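PDB 5IB9: aminopeptidase from Aneurinibacillus sp. AM-1, which probably acts as a zinc-dependent aminopeptidase of the M28 family, removing residues from the amino-terminal end of peptides. Local coordinates for residues A[32-38]-A[201-205]; A[268-272]-A[345-351]. All coordinates share one frame; numbering follows the deposited sequence.

Contact 1: A[32-38]-A[201-205]. With ZN (zinc ion), chain G.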
loop_
_atom_site.group_PDB
_atom_site.type_symbol
_atom_site.label_atom_id
_atom_site.label_comp_id
_atom_site.label_asym_id
_atom_site.label_seq_id
_atom_site.Cartn_x
_atom_site.Cartn_y
_atom_site.Cartn_z
ATOM N N ALA A 32 8.897 -8.582 13.332
ATOM C CA ALA A 32 7.827 -8.691 12.341
ATOM C C ALA A 32 8.225 -9.561 11.182
ATOM O O ALA A 32 9.364 -9.509 10.714
ATOM C CB ALA A 32 7.416 -7.387 11.851
ATOM N N GLY A 33 7.306 -10.420 10.759
ATOM C CA GLY A 33 7.557 -11.249 9.569
ATOM C C GLY A 33 8.308 -12.523 9.931
ATOM O O GLY A 33 8.572 -13.367 9.043
ATOM N N SER A 34 8.647 -12.689 11.214
ATOM C CA SER A 34 9.371 -13.897 11.641
ATOM C C SER A 34 8.519 -15.032 12.099
ATOM O O SER A 34 7.293 -14.853 12.365
ATOM C CB SER A 34 10.337 -13.574 12.833
ATOM O OG SER A 34 9.561 -13.388 14.004
ATOM N N PRO A 35 9.069 -16.238 12.276
ATOM C CA PRO A 35 8.268 -17.286 12.841
ATOM C C PRO A 35 7.675 -16.976 14.213
ATOM O O PRO A 35 6.627 -17.494 14.574
ATOM C CB PRO A 35 9.298 -18.468 12.976
ATOM C CG PRO A 35 10.306 -18.162 11.991
ATOM C CD PRO A 35 10.400 -16.696 11.778
ATOM N N GLU A 36 8.371 -16.187 15.035
ATOM C CA GLU A 36 7.776 -15.907 16.334
ATOM C C GLU A 36 6.593 -14.940 16.229
ATOM O O GLU A 36 5.664 -15.031 17.018
ATOM C CB GLU A 36 8.792 -15.207 17.289
ATOM C CG GLU A 36 9.944 -16.140 17.656
ATOM C CD GLU A 36 9.480 -17.268 18.539
ATOM O OE1 GLU A 36 8.603 -17.149 19.411
ATOM O OE2 GLU A 36 10.003 -18.412 18.372
ATOM N N GLU A 37 6.614 -14.043 15.259
ATOM C CA GLU A 37 5.375 -13.158 15.060
ATOM C C GLU A 37 4.268 -14.025 14.579
ATOM O O GLU A 37 3.143 -13.797 15.038
ATOM C CB GLU A 37 5.644 -12.015 14.071
ATOM C CG GLU A 37 4.568 -10.947 14.267
ATOM C CD GLU A 37 4.542 -9.922 13.184
ATOM O OE1 GLU A 37 4.758 -10.320 11.989
ATOM O OE2 GLU A 37 4.275 -8.710 13.503
ATOM N N LEU A 38 4.552 -14.995 13.690
ATOM C CA LEU A 38 3.473 -15.880 13.244
ATOM C C LEU A 38 2.874 -16.693 14.385
ATOM O O LEU A 38 1.625 -16.835 14.520
ATOM C CB LEU A 38 3.976 -16.808 12.148
ATOM C CG LEU A 38 2.883 -17.640 11.481
ATOM C CD1 LEU A 38 1.920 -16.809 10.765
ATOM C CD2 LEU A 38 3.551 -18.677 10.541
ATOM N N LEU A 201 9.004 -9.810 3.300
ATOM C CA LEU A 201 8.476 -10.617 4.400
ATOM C C LEU A 201 6.955 -10.426 4.426
ATOM O O LEU A 201 6.381 -9.567 3.740
ATOM C CB LEU A 201 9.026 -10.101 5.732
ATOM C CG LEU A 201 10.543 -10.137 5.939
ATOM C CD1 LEU A 201 10.836 -9.450 7.309
ATOM C CD2 LEU A 201 10.990 -11.570 5.917
ATOM N N THR A 202 6.307 -11.359 5.136
ATOM C CA THR A 202 4.847 -11.203 5.283
ATOM C C THR A 202 4.554 -11.143 6.785
ATOM O O THR A 202 5.052 -11.940 7.595
ATOM C CB THR A 202 4.152 -12.500 4.786
ATOM O OG1 THR A 202 4.468 -12.648 3.392
ATOM C CG2 THR A 202 2.623 -12.374 4.875
ATOM N N SER A 203 3.819 -10.139 7.140
ATOM C CA SER A 203 3.269 -10.043 8.489
ATOM C C SER A 203 1.716 -10.033 8.441
ATOM O O SER A 203 1.110 -10.292 7.365
ATOM C CB SER A 203 3.845 -8.756 9.145
ATOM O OG SER A 203 3.422 -8.518 10.504
ATOM N N HIS A 204 1.107 -9.856 9.590
ATOM C CA HIS A 204 -0.360 -9.965 9.681
ATOM C C HIS A 204 -0.924 -9.054 10.732
ATOM O O HIS A 204 -0.268 -8.755 11.732
ATOM C CB HIS A 204 -0.733 -11.372 10.125
ATOM C CG HIS A 204 -0.136 -12.488 9.317
ATOM N ND1 HIS A 204 1.174 -12.931 9.440
ATOM C CD2 HIS A 204 -0.674 -13.182 8.288
ATOM C CE1 HIS A 204 1.411 -13.840 8.494
ATOM N NE2 HIS A 204 0.287 -14.062 7.846
ATOM N N ASN A 205 -2.221 -8.685 10.542
ATOM C CA ASN A 205 -3.057 -8.099 11.598
ATOM C C ASN A 205 -4.101 -9.135 11.981
ATOM O O ASN A 205 -4.587 -9.859 11.128
ATOM C CB ASN A 205 -3.762 -6.826 11.094
ATOM C CG ASN A 205 -2.775 -5.838 10.528
ATOM O OD1 ASN A 205 -1.795 -5.528 11.193
ATOM N ND2 ASN A 205 -3.145 -5.183 9.459
HETATM ZN ZN ZN G . 0.022 -15.580 6.534
HETATM O O HOH W 1 7.774 -13.452 6.378
HETATM O O HOH W 2 5.429 -13.851 10.310
HETATM O O HOH W 3 3.263 -12.541 11.203
HETATM O O HOH W 4 -0.046 -17.355 7.329
HETATM O O HOH W 5 1.139 -15.821 4.927
HETATM O O HOH W 6 2.271 -15.761 5.439
HETATM O O HOH W 7 1.625 -16.890 6.771
#
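L201, on strand 187-210, meets the turn that leads into helix 35-50, its CD1 lying 3.7 Å from A32 O. Its CB faces the CA of G33, where a side chain would collide with it. The positive phi of G33 (86°) would also jam a CB against A32 O, so neighbour and backbone alike call for glycine. T202 turns its side chain away and takes part through its backbone. Its carbonyl O receives a CA-H...O contact from G33 CA at 3.3 Å, while one water accepts from T202 N and donates to G33 O. A second water donates to S34 O and, weakly, to T202 O.

S203 makes the direct hydrogen bond across the contact. Its chi1 of -179° swings OG away from the backbone N toward helix 35-50, where it donates to E37 OE1 over 2.7 Å, on the syn side and 25° out of the carboxylate plane. G33 N comes to E37 OE1 from the opposite face, 2.8 Å away, and a water donates to it, so three donors grip OE1 and E37 holds its own turn while reaching the strand. The helix start is N-capped by S34: its OG accepts from E37 N at 3.3 Å and weakly from E36 N. E37 OE2 has weak hydrogen bonds with H229 ND1 and A271 N.

H204 brings its ring up to L38, whose CD1 approaches CE1 obliquely at 3.8 Å. The water on E37 OE1 sits in the ring plane and accepts from H204 ND1 at 2.8 Å; through it the buried carboxylate probably polarises the imidazole. The other ring nitrogen, NE2, binds a zinc ion at 2.0 Å, and E288 of the second subunit joins waters in completing the shell of this intersubunit metal site.

Contact 2: A[268-272]-A[345-351]. With BES (2-(3-amino-2-hydroxy-4-phenyl-butyrylamino)-4-methyl-pentanoic acid), chain H.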
loop_
_atom_site.group_PDB
_atom_site.type_symbol
_atom_site.label_atom_id
_atom_site.label_comp_id
_atom_site.label_asym_id
_atom_site.label_seq_id
_atom_site.Cartn_x
_atom_site.Cartn_y
_atom_site.Cartn_z
ATOM N N THR A 268 -4.927 -6.645 16.762
ATOM C CA THR A 268 -3.490 -6.555 17.028
ATOM C C THR A 268 -2.779 -6.401 15.720
ATOM O O THR A 268 -3.005 -7.118 14.754
ATOM C CB THR A 268 -2.967 -7.798 17.872
ATOM O OG1 THR A 268 -3.083 -9.022 17.126
ATOM C CG2 THR A 268 -3.781 -7.822 19.130
ATOM N N PHE A 269 -1.903 -5.378 15.659
ATOM C CA PHE A 269 -1.255 -5.029 14.380
ATOM C C PHE A 269 0.121 -5.628 14.255
ATOM O O PHE A 269 0.847 -5.676 15.249
ATOM C CB PHE A 269 -1.130 -3.536 14.288
ATOM C CG PHE A 269 -2.396 -2.748 14.353
ATOM C CD1 PHE A 269 -3.314 -2.776 13.268
ATOM C CD2 PHE A 269 -2.728 -1.969 15.435
ATOM C CE1 PHE A 269 -4.513 -2.047 13.309
ATOM C CE2 PHE A 269 -3.919 -1.220 15.487
ATOM C CZ PHE A 269 -4.784 -1.273 14.427
ATOM N N GLY A 270 0.482 -6.020 13.030
ATOM C CA GLY A 270 1.864 -6.481 12.802
ATOM C C GLY A 270 2.736 -5.334 12.350
ATOM O O GLY A 270 2.287 -4.273 11.947
ATOM N N ALA A 271 4.050 -5.584 12.444
ATOM C CA ALA A 271 5.070 -4.683 11.821
ATOM C C ALA A 271 4.930 -3.304 12.278
ATOM O O ALA A 271 5.184 -2.364 11.562
ATOM C CB ALA A 271 5.100 -4.849 10.252
ATOM N N GLU A 272 4.518 -3.041 13.515
ATOM C CA GLU A 272 4.477 -1.704 14.099
ATOM C C GLU A 272 5.897 -1.098 14.165
ATOM O O GLU A 272 6.061 0.093 13.850
ATOM C CB GLU A 272 3.753 -1.680 15.466
ATOM C CG GLU A 272 3.509 -0.262 16.002
ATOM C CD GLU A 272 4.672 0.242 16.890
ATOM O OE1 GLU A 272 5.636 -0.510 17.187
ATOM O OE2 GLU A 272 4.514 1.439 17.216
ATOM N N ARG A 345 4.222 7.877 17.011
ATOM C CA ARG A 345 5.129 6.749 17.235
ATOM C C ARG A 345 4.402 5.443 17.558
ATOM O O ARG A 345 5.003 4.526 18.187
ATOM C CB ARG A 345 6.187 6.990 18.365
ATOM C CG ARG A 345 7.052 8.250 18.162
ATOM C CD ARG A 345 7.849 8.620 19.493
ATOM N NE ARG A 345 8.773 7.562 19.904
ATOM C CZ ARG A 345 9.551 7.608 20.981
ATOM N NH1 ARG A 345 9.564 8.693 21.753
ATOM N NH2 ARG A 345 10.338 6.579 21.274
ATOM N N SER A 346 3.080 5.382 17.261
ATOM C CA SER A 346 2.342 4.061 17.491
ATOM C C SER A 346 1.154 4.097 16.533
ATOM O O SER A 346 0.968 5.024 15.786
ATOM C CB SER A 346 1.952 3.869 18.958
ATOM O OG SER A 346 1.615 2.506 19.187
ATOM N N ASP A 347 0.401 3.014 16.546
ATOM C CA ASP A 347 -0.637 2.768 15.515
ATOM C C ASP A 347 -1.804 3.759 15.524
ATOM O O ASP A 347 -2.462 3.853 14.476
ATOM C CB ASP A 347 -1.175 1.334 15.661
ATOM C CG ASP A 347 -0.066 0.290 15.444
ATOM O OD1 ASP A 347 0.541 0.292 14.352
ATOM O OD2 ASP A 347 0.199 -0.462 16.433
ATOM N N HIS A 348 -1.954 4.572 16.572
ATOM C CA HIS A 348 -3.001 5.617 16.515
ATOM C C HIS A 348 -2.733 6.587 15.377
ATOM O O HIS A 348 -3.685 7.163 14.845
ATOM C CB HIS A 348 -3.166 6.340 17.836
ATOM C CG HIS A 348 -1.905 7.005 18.305
ATOM N ND1 HIS A 348 -0.687 6.344 18.457
ATOM C CD2 HIS A 348 -1.730 8.282 18.703
ATOM C CE1 HIS A 348 0.214 7.251 18.887
ATOM N NE2 HIS A 348 -0.414 8.418 19.070
ATOM N N GLU A 349 -1.473 6.769 14.978
ATOM C CA GLU A 349 -1.147 7.674 13.842
ATOM C C GLU A 349 -1.793 7.236 12.550
ATOM O O GLU A 349 -2.066 8.072 11.685
ATOM C CB GLU A 349 0.344 7.663 13.678
ATOM C CG GLU A 349 0.871 8.837 12.790
ATOM C CD GLU A 349 2.393 8.956 12.962
ATOM O OE1 GLU A 349 2.942 9.074 14.100
ATOM O OE2 GLU A 349 3.050 8.899 11.955
ATOM N N SER A 350 -2.054 5.942 12.403
ATOM C CA SER A 350 -2.705 5.465 11.164
ATOM C C SER A 350 -4.157 5.803 11.016
ATOM O O SER A 350 -4.675 5.892 9.898
ATOM C CB SER A 350 -2.451 3.947 11.097
ATOM O OG SER A 350 -1.020 3.694 11.105
ATOM N N PHE A 351 -4.764 5.961 12.186
ATOM C CA PHE A 351 -6.218 6.302 12.222
ATOM C C PHE A 351 -6.349 7.810 12.272
ATOM O O PHE A 351 -7.271 8.321 11.622
ATOM C CB PHE A 351 -6.895 5.529 13.376
ATOM C CG PHE A 351 -6.762 4.070 13.179
ATOM C CD1 PHE A 351 -7.616 3.407 12.281
ATOM C CD2 PHE A 351 -5.665 3.356 13.684
ATOM C CE1 PHE A 351 -7.415 2.041 11.950
ATOM C CE2 PHE A 351 -5.479 1.998 13.387
ATOM C CZ PHE A 351 -6.374 1.340 12.506
HETATM N N2 BES H . 5.802 1.997 21.878
HETATM C C1 BES H . 6.706 2.625 20.914
HETATM C C6 BES H . 6.364 4.111 20.839
HETATM C C7 BES H . 6.694 4.993 22.039
HETATM C C8 BES H . 7.873 4.837 22.810
HETATM C C12 BES H . 5.790 6.031 22.355
HETATM C C9 BES H . 8.125 5.719 23.882
HETATM C C11 BES H . 6.042 6.916 23.441
HETATM C C10 BES H . 7.211 6.744 24.200
HETATM C C2 BES H . 6.565 1.948 19.545
HETATM O O2 BES H . 6.598 0.571 19.913
HETATM C C3 BES H . 7.795 2.317 18.789
HETATM O O3 BES H . 8.869 1.893 19.203
HETATM N N1 BES H . 7.664 3.132 17.800
HETATM C C4 BES H . 8.859 3.585 17.082
HETATM C C13 BES H . 8.297 4.502 16.011
HETATM C C14 BES H . 7.386 3.806 14.994
HETATM C C15 BES H . 7.068 4.889 13.971
HETATM C C16 BES H . 7.972 2.544 14.358
HETATM C C5 BES H . 9.766 4.481 17.917
HETATM O O1 BES H . 10.960 4.659 17.538
HETATM O O4 BES H . 9.368 5.053 18.948
HETATM O O HOH W 8 1.504 -1.512 12.582
#
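E272 and D347 are the closest backbone neighbours, with CA atoms 6.9 Å apart, where the loop leaving strand 263-269 faces the turn into the short helix 348-352. Both belong to the M28 zinc-exopeptidase domain and border the inhibitor pocket. No direct hydrogen bond joins the segments; a water donates to G270 O and D347 OD1 instead, and OD1 is also hydrogen-bonded to S279 OG.

The F269 ring packs along D347 and F351. Its CZ comes to the edge of the F351 ring, 3.5 Å from CE2, with the ring planes 37° apart, and on its D347 side CD2 lies 3.4 Å from OD2. With an alanine here, a gap would probably open beside F351, leaving that ring freer to turn and the D347 carboxylate without the aromatic part of its apolar surroundings.

E272 passes its CG 3.3 Å from D347 OD2, and a sharp bend at chi2 (-91°) then carries its carboxylate away to the inhibitor, leaving the two carboxylate planes 76° apart. E272 OE1 ends 3.1 Å from O2 of the inhibitor, close to the zinc site. S346 OG is hydrogen-bonded to OD2 of D301, a zinc ligand. R345 holds the inhibitor through its backbone and its side chain: its carbonyl O accepts from N1, and NE and NH2 both donate to carboxylate oxygen O4, NE at 2.8 Å.

The centres of contacts 1 and 2 lie 15 Å apart, and along the chain they come in series, contact 1 closing before contact 2 opens. Neighbouring antiparallel strands, 187-210 and 263-269, tie them together. N205 OD1, in contact 1, probably accepts a hydrogen bond from G270 N in contact 2 at 3.0 Å, and E37 OE2 lies against G270 CA. Contact 1 joins the start of helix 35-50 to strand 187-210, and residues of both its segments reach loop 270-272; contact 2 joins that loop to residues 345-351. One is partly buried and reaches the zinc shared with the second subunit; the other is buried beside the inhibitor and the zinc site there.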